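Local atomic coordinates of cellulose binding protein (Clavibacter michiganensis, PDB entry 4JJO), a protein that forms the expansin part of a longer cellulase that probably cleaves internal beta-1,4-glucosidic linkages of cellulose, and is associated with polysaccharide binding and cell-wall loosening. Residues L146-T151 with V157-I162; D67-C72 with H76-E81. One frame throughout, in Å; residues are numbered along the deposited sequence.

Contact 1. Residues L146-T151 with V157-I162; sequences LPLTRT and VTPSPI
Val157 lays its CG1 methyl against Thr151 CG2, 3.6 Å away, the two side chains crossing at about a right angle at the edge of a short antiparallel ladder in the beta-sandwich of the expansin C-terminal domain. The ladder comes down to one hydrogen-bonded pair, Thr149 with Val157. Thr149 N reaches Val157 O at 2.8 Å, nearly straight at 171° and in the carbonyl plane, and the return bond from Val157 N to Thr149 O has the same length but a tilted donor. Beyond it Pro159, which has no N-H to give, sets its CD 3.3 Å from Pro147 O instead. Leu148 and Thr158 run side by side and meet through CD2 and CG2, while Thr158 OG1 and backbone bond to Ala123 on the other side. Val157 and Thr158 also touch Trp122, and Leu148 leans on Val137 and Ile139 of strand 134-141. Leu146 packs against the chain after Pro159: with CG anti to its backbone N (chi1 -177°), CD2 sits 3.5 Å from Ser160 O and also touches Ile162 CG2. Its other methyl, CD1, lies 3.6 Å from Ser160 OG.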
loop_
_atom_site.group_PDB
_atom_site.type_symbol
_atom_site.label_atom_id
_atom_site.label_comp_id
_atom_site.label_asym_id
_atom_site.label_seq_id
_atom_site.Cartn_x
_atom_site.Cartn_y
_atom_site.Cartn_z
ATOM N N LEU A 146 -7.328 -12.273 17.025
ATOM C CA LEU A 146 -7.574 -13.088 15.844
ATOM C C LEU A 146 -6.734 -12.559 14.687
ATOM O O LEU A 146 -6.885 -11.405 14.288
ATOM C CB LEU A 146 -9.056 -13.055 15.473
ATOM C CG LEU A 146 -9.458 -13.930 14.284
ATOM C CD1 LEU A 146 -9.421 -15.403 14.663
ATOM C CD2 LEU A 146 -10.832 -13.540 13.763
ATOM N N PRO A 147 -5.836 -13.399 14.149
ATOM C CA PRO A 147 -4.956 -12.964 13.059
ATOM C C PRO A 147 -5.652 -12.960 11.705
ATOM O O PRO A 147 -6.369 -13.905 11.373
ATOM C CB PRO A 147 -3.845 -14.012 13.075
ATOM C CG PRO A 147 -4.500 -15.236 13.588
ATOM C CD PRO A 147 -5.543 -14.779 14.574
ATOM N N LEU A 148 -5.436 -11.903 10.931
ATOM C CA LEU A 148 -6.026 -11.803 9.603
ATOM C C LEU A 148 -5.082 -12.353 8.541
ATOM O O LEU A 148 -3.872 -12.459 8.754
ATOM C CB LEU A 148 -6.396 -10.353 9.278
ATOM C CG LEU A 148 -7.319 -9.644 10.274
ATOM C CD1 LEU A 148 -7.772 -8.299 9.720
ATOM C CD2 LEU A 148 -8.513 -10.516 10.611
ATOM N N THR A 149 -5.656 -12.701 7.396
ATOM C CA THR A 149 -4.914 -13.276 6.286
ATOM C C THR A 149 -4.652 -12.211 5.229
ATOM O O THR A 149 -5.573 -11.528 4.792
ATOM C CB THR A 149 -5.710 -14.434 5.660
ATOM O OG1 THR A 149 -5.869 -15.476 6.629
ATOM C CG2 THR A 149 -5.003 -14.990 4.436
ATOM N N ARG A 150 -3.392 -12.067 4.824
ATOM C CA ARG A 150 -3.030 -11.090 3.805
ATOM C C ARG A 150 -3.483 -11.566 2.434
ATOM O O ARG A 150 -3.043 -12.612 1.961
ATOM C CB ARG A 150 -1.517 -10.864 3.786
ATOM C CG ARG A 150 -1.084 -9.728 2.865
ATOM C CD ARG A 150 0.353 -9.878 2.381
ATOM N NE ARG A 150 1.327 -9.995 3.465
ATOM C CZ ARG A 150 1.860 -8.968 4.122
ATOM N NH1 ARG A 150 1.511 -7.722 3.830
ATOM N NH2 ARG A 150 2.748 -9.191 5.083
ATOM N N THR A 151 -4.358 -10.797 1.793
ATOM C CA THR A 151 -4.764 -11.099 0.424
ATOM C C THR A 151 -3.732 -10.538 -0.544
ATOM O O THR A 151 -2.898 -9.712 -0.171
ATOM C CB THR A 151 -6.137 -10.490 0.065
ATOM O OG1 THR A 151 -6.014 -9.070 -0.085
ATOM C CG2 THR A 151 -7.182 -10.809 1.128
ATOM N N VAL A 157 -8.013 -10.311 5.524
ATOM C CA VAL A 157 -9.337 -10.893 5.731
ATOM C C VAL A 157 -9.403 -11.847 6.917
ATOM O O VAL A 157 -8.397 -12.397 7.363
ATOM C CB VAL A 157 -9.855 -11.617 4.467
ATOM C CG1 VAL A 157 -9.996 -10.631 3.318
ATOM C CG2 VAL A 157 -8.939 -12.768 4.088
ATOM N N THR A 158 -10.618 -12.033 7.416
ATOM C CA THR A 158 -10.863 -12.858 8.588
ATOM C C THR A 158 -10.954 -14.335 8.215
ATOM O O THR A 158 -11.633 -14.696 7.256
ATOM C CB THR A 158 -12.176 -12.437 9.268
ATOM O OG1 THR A 158 -13.238 -12.457 8.308
ATOM C CG2 THR A 158 -12.052 -11.031 9.848
ATOM N N PRO A 159 -10.260 -15.199 8.974
ATOM C CA PRO A 159 -10.343 -16.651 8.792
ATOM C C PRO A 159 -11.567 -17.233 9.489
ATOM O O PRO A 159 -11.916 -18.392 9.273
ATOM C CB PRO A 159 -9.067 -17.153 9.469
ATOM C CG PRO A 159 -8.821 -16.164 10.546
ATOM C CD PRO A 159 -9.281 -14.832 10.012
ATOM N N SER A 160 -12.202 -16.424 10.329
ATOM C CA SER A 160 -13.372 -16.853 11.082
ATOM C C SER A 160 -14.056 -15.616 11.653
ATOM O O SER A 160 -13.470 -14.533 11.648
ATOM C CB SER A 160 -12.968 -17.825 12.192
ATOM O OG SER A 160 -12.048 -17.235 13.093
ATOM N N PRO A 161 -15.301 -15.765 12.131
ATOM C CA PRO A 161 -16.086 -14.598 12.551
ATOM C C PRO A 161 -15.418 -13.731 13.614
ATOM O O PRO A 161 -14.552 -14.191 14.363
ATOM C CB PRO A 161 -17.367 -15.223 13.107
ATOM C CG PRO A 161 -17.492 -16.502 12.386
ATOM C CD PRO A 161 -16.088 -17.007 12.234
ATOM N N ILE A 162 -15.839 -12.472 13.664
ATOM C CA ILE A 162 -15.360 -11.528 14.663
ATOM C C ILE A 162 -16.511 -11.095 15.559
ATOM O O ILE A 162 -17.683 -11.298 15.229
ATOM C CB ILE A 162 -14.726 -10.285 14.020
ATOM C CG1 ILE A 162 -15.697 -9.635 13.028
ATOM C CG2 ILE A 162 -13.435 -10.662 13.321
ATOM C CD1 ILE A 162 -15.261 -8.266 12.554
#

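Contact 2. Residues D67-C72 with H76-E81; sequences DQCHGC and HLDLSE
Cys72 SG sits squarely over one face of the His76 imidazole, 3.6 Å from the ring centroid and only 2° off the normal. This sulfur-aromatic contact lies at the rim of the double-psi beta-barrel that forms the N-terminal domain of expansins. All five ring atoms are almost equally far from the sulfur. Cys72 CB follows over the same face, off-centre, in a CH-pi contact, and it also comes within 3.3 Å of His76 O. The ring is brought under the sulfur by a first torsion that sets CG anti to the backbone N of His76 (chi1 175°). Cys69 SG, bonded to Cys72 SG at 2.0 Å, stands farther above the same face, 5.4 Å from the ring centroid, the disulfide rising from the ring at a slant. The same Cys69 SG touches Asp78 CB at 4.2 Å.

Holding the sulfurs in place is a type I turn from Cys69 to Cys72, closed by Cys72 N to Cys69 O at 3.2 Å. No hydrogen bond joins the two segments; in the sheet, strand 34-38 lies between strands 59-69 and 76-80, with Val37 bonded to Asp67 and Cys69, and Ala36 to Asp78. From strand 3-10, the neighbour of 76-80, Thr8 OG1 hydrogen-bonds to both His76 NE2 and Asp78 OD1, fixing the polar ends of two side chains from one strand. The sequence His76-Leu77-Asp78 is consistent with the HFD motif of plant expansins. Gln68, just before the turn, lays CG over the centre of the ring of His70 within it. Gln68 N in turn bonds to Asp67 OD1 at 2.8 Å, approaching from 36° out of the carboxylate plane.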
loop_
_atom_site.group_PDB
_atom_site.type_symbol
_atom_site.label_atom_id
_atom_site.label_comp_id
_atom_site.label_asym_id
_atom_site.label_seq_id
_atom_site.Cartn_x
_atom_site.Cartn_y
_atom_site.Cartn_z
ATOM N N ASP A 67 0.504 -1.199 -7.590
ATOM C CA ASP A 67 0.078 -2.146 -8.613
ATOM C C ASP A 67 1.120 -3.234 -8.853
ATOM O O ASP A 67 2.264 -3.121 -8.411
ATOM C CB ASP A 67 -0.170 -1.388 -9.919
ATOM C CG ASP A 67 -1.230 -2.040 -10.791
ATOM O OD1 ASP A 67 -1.654 -3.176 -10.488
ATOM O OD2 ASP A 67 -1.643 -1.405 -11.786
ATOM N N GLN A 68 0.712 -4.282 -9.564
ATOM C CA GLN A 68 1.618 -5.355 -9.953
ATOM C C GLN A 68 1.823 -5.376 -11.464
ATOM O O GLN A 68 0.861 -5.364 -12.233
ATOM C CB GLN A 68 1.072 -6.711 -9.496
ATOM C CG GLN A 68 1.847 -7.908 -10.044
ATOM C CD GLN A 68 1.473 -9.230 -9.387
ATOM O OE1 GLN A 68 2.192 -10.218 -9.523
ATOM N NE2 GLN A 68 0.347 -9.257 -8.682
ATOM N N CYS A 69 3.084 -5.410 -11.879
ATOM C CA CYS A 69 3.435 -5.561 -13.286
ATOM C C CYS A 69 3.841 -7.004 -13.542
ATOM O O CYS A 69 4.991 -7.379 -13.318
ATOM C CB CYS A 69 4.585 -4.625 -13.658
ATOM S SG CYS A 69 5.111 -4.743 -15.390
ATOM N N HIS A 70 2.893 -7.808 -14.013
ATOM C CA HIS A 70 3.121 -9.236 -14.192
ATOM C C HIS A 70 4.234 -9.535 -15.196
ATOM O O HIS A 70 4.943 -10.531 -15.058
ATOM C CB HIS A 70 1.829 -9.928 -14.636
ATOM C CG HIS A 70 0.736 -9.884 -13.613
ATOM N ND1 HIS A 70 -0.219 -8.891 -13.583
ATOM C CD2 HIS A 70 0.446 -10.716 -12.585
ATOM C CE1 HIS A 70 -1.049 -9.111 -12.579
ATOM N NE2 HIS A 70 -0.667 -10.214 -11.958
ATOM N N GLY A 71 4.387 -8.675 -16.199
ATOM C CA GLY A 71 5.349 -8.914 -17.259
ATOM C C GLY A 71 6.725 -8.348 -16.982
ATOM O O GLY A 71 7.646 -8.559 -17.770
ATOM N N CYS A 72 6.871 -7.643 -15.864
ATOM C CA CYS A 72 8.132 -6.994 -15.522
ATOM C C CYS A 72 9.110 -7.938 -14.827
ATOM O O CYS A 72 8.737 -8.682 -13.917
ATOM C CB CYS A 72 7.879 -5.791 -14.609
ATOM S SG CYS A 72 7.110 -4.344 -15.390
ATOM N N HIS A 76 12.574 -3.854 -13.168
ATOM C CA HIS A 76 11.806 -3.158 -14.196
ATOM C C HIS A 76 10.517 -2.593 -13.613
ATOM O O HIS A 76 9.582 -3.334 -13.313
ATOM C CB HIS A 76 11.496 -4.109 -15.355
ATOM C CG HIS A 76 10.604 -3.520 -16.404
ATOM N ND1 HIS A 76 10.202 -4.228 -17.520
ATOM C CD2 HIS A 76 10.032 -2.299 -16.512
ATOM C CE1 HIS A 76 9.428 -3.466 -18.266
ATOM N NE2 HIS A 76 9.305 -2.290 -17.680
ATOM N N LEU A 77 10.477 -1.273 -13.455
ATOM C CA LEU A 77 9.299 -0.597 -12.931
ATOM C C LEU A 77 8.388 -0.130 -14.054
ATOM O O LEU A 77 8.849 0.283 -15.116
ATOM C CB LEU A 77 9.699 0.621 -12.096
ATOM C CG LEU A 77 10.544 0.431 -10.837
ATOM C CD1 LEU A 77 10.773 1.787 -10.188
ATOM C CD2 LEU A 77 9.882 -0.523 -9.862
ATOM N N ASP A 78 7.085 -0.195 -13.810
ATOM C CA ASP A 78 6.107 0.401 -14.706
ATOM C C ASP A 78 5.590 1.664 -14.027
ATOM O O ASP A 78 4.699 1.610 -13.183
ATOM C CB ASP A 78 4.966 -0.579 -14.991
ATOM C CG ASP A 78 4.429 -0.463 -16.405
ATOM O OD1 ASP A 78 5.024 0.280 -17.214
ATOM O OD2 ASP A 78 3.416 -1.128 -16.713
ATOM N N LEU A 79 6.170 2.802 -14.395
ATOM C CA LEU A 79 5.874 4.064 -13.731
ATOM C C LEU A 79 4.614 4.703 -14.281
ATOM O O LEU A 79 4.246 4.479 -15.431
ATOM C CB LEU A 79 7.034 5.044 -13.917
ATOM C CG LEU A 79 8.354 4.715 -13.225
ATOM C CD1 LEU A 79 9.428 5.681 -13.690
ATOM C CD2 LEU A 79 8.198 4.775 -11.716
ATOM N N SER A 80 3.952 5.501 -13.450
ATOM C CA SER A 80 2.888 6.364 -13.931
ATOM C C SER A 80 3.489 7.269 -14.994
ATOM O O SER A 80 4.676 7.596 -14.940
ATOM C CB SER A 80 2.324 7.214 -12.793
ATOM O OG SER A 80 3.331 8.034 -12.228
ATOM N N GLU A 81 2.676 7.666 -15.964
ATOM C CA GLU A 81 3.139 8.579 -16.998
ATOM C C GLU A 81 3.779 9.805 -16.361
ATOM O O GLU A 81 4.793 10.308 -16.844
ATOM C CB GLU A 81 1.975 8.997 -17.900
ATOM C CG GLU A 81 1.451 7.881 -18.789
ATOM C CD GLU A 81 0.255 8.307 -19.618
ATOM O OE1 GLU A 81 -0.398 9.312 -19.262
ATOM O OE2 GLU A 81 -0.032 7.634 -20.628
#

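Contact 1 belongs to the expansin C-terminal domain and contact 2 to the double-psi barrel; their centres lie 29 Å apart, and they do not touch. Both bring together pieces of chain close in sequence, but by different means. Contact 1 is a surface contact between strand 144-150 and the end of strand 156-157 with the loop that follows, where backbone hydrogen bonds are followed by aliphatic and proline packing. Contact 2 is partly buried and smaller, joins the end of strand 59-69 and the turn after it to strand 76-80, with strand 34-38 between the two strands in the sheet, and depends on a disulfide and an imidazole face, with no hydrogen bond between its segments.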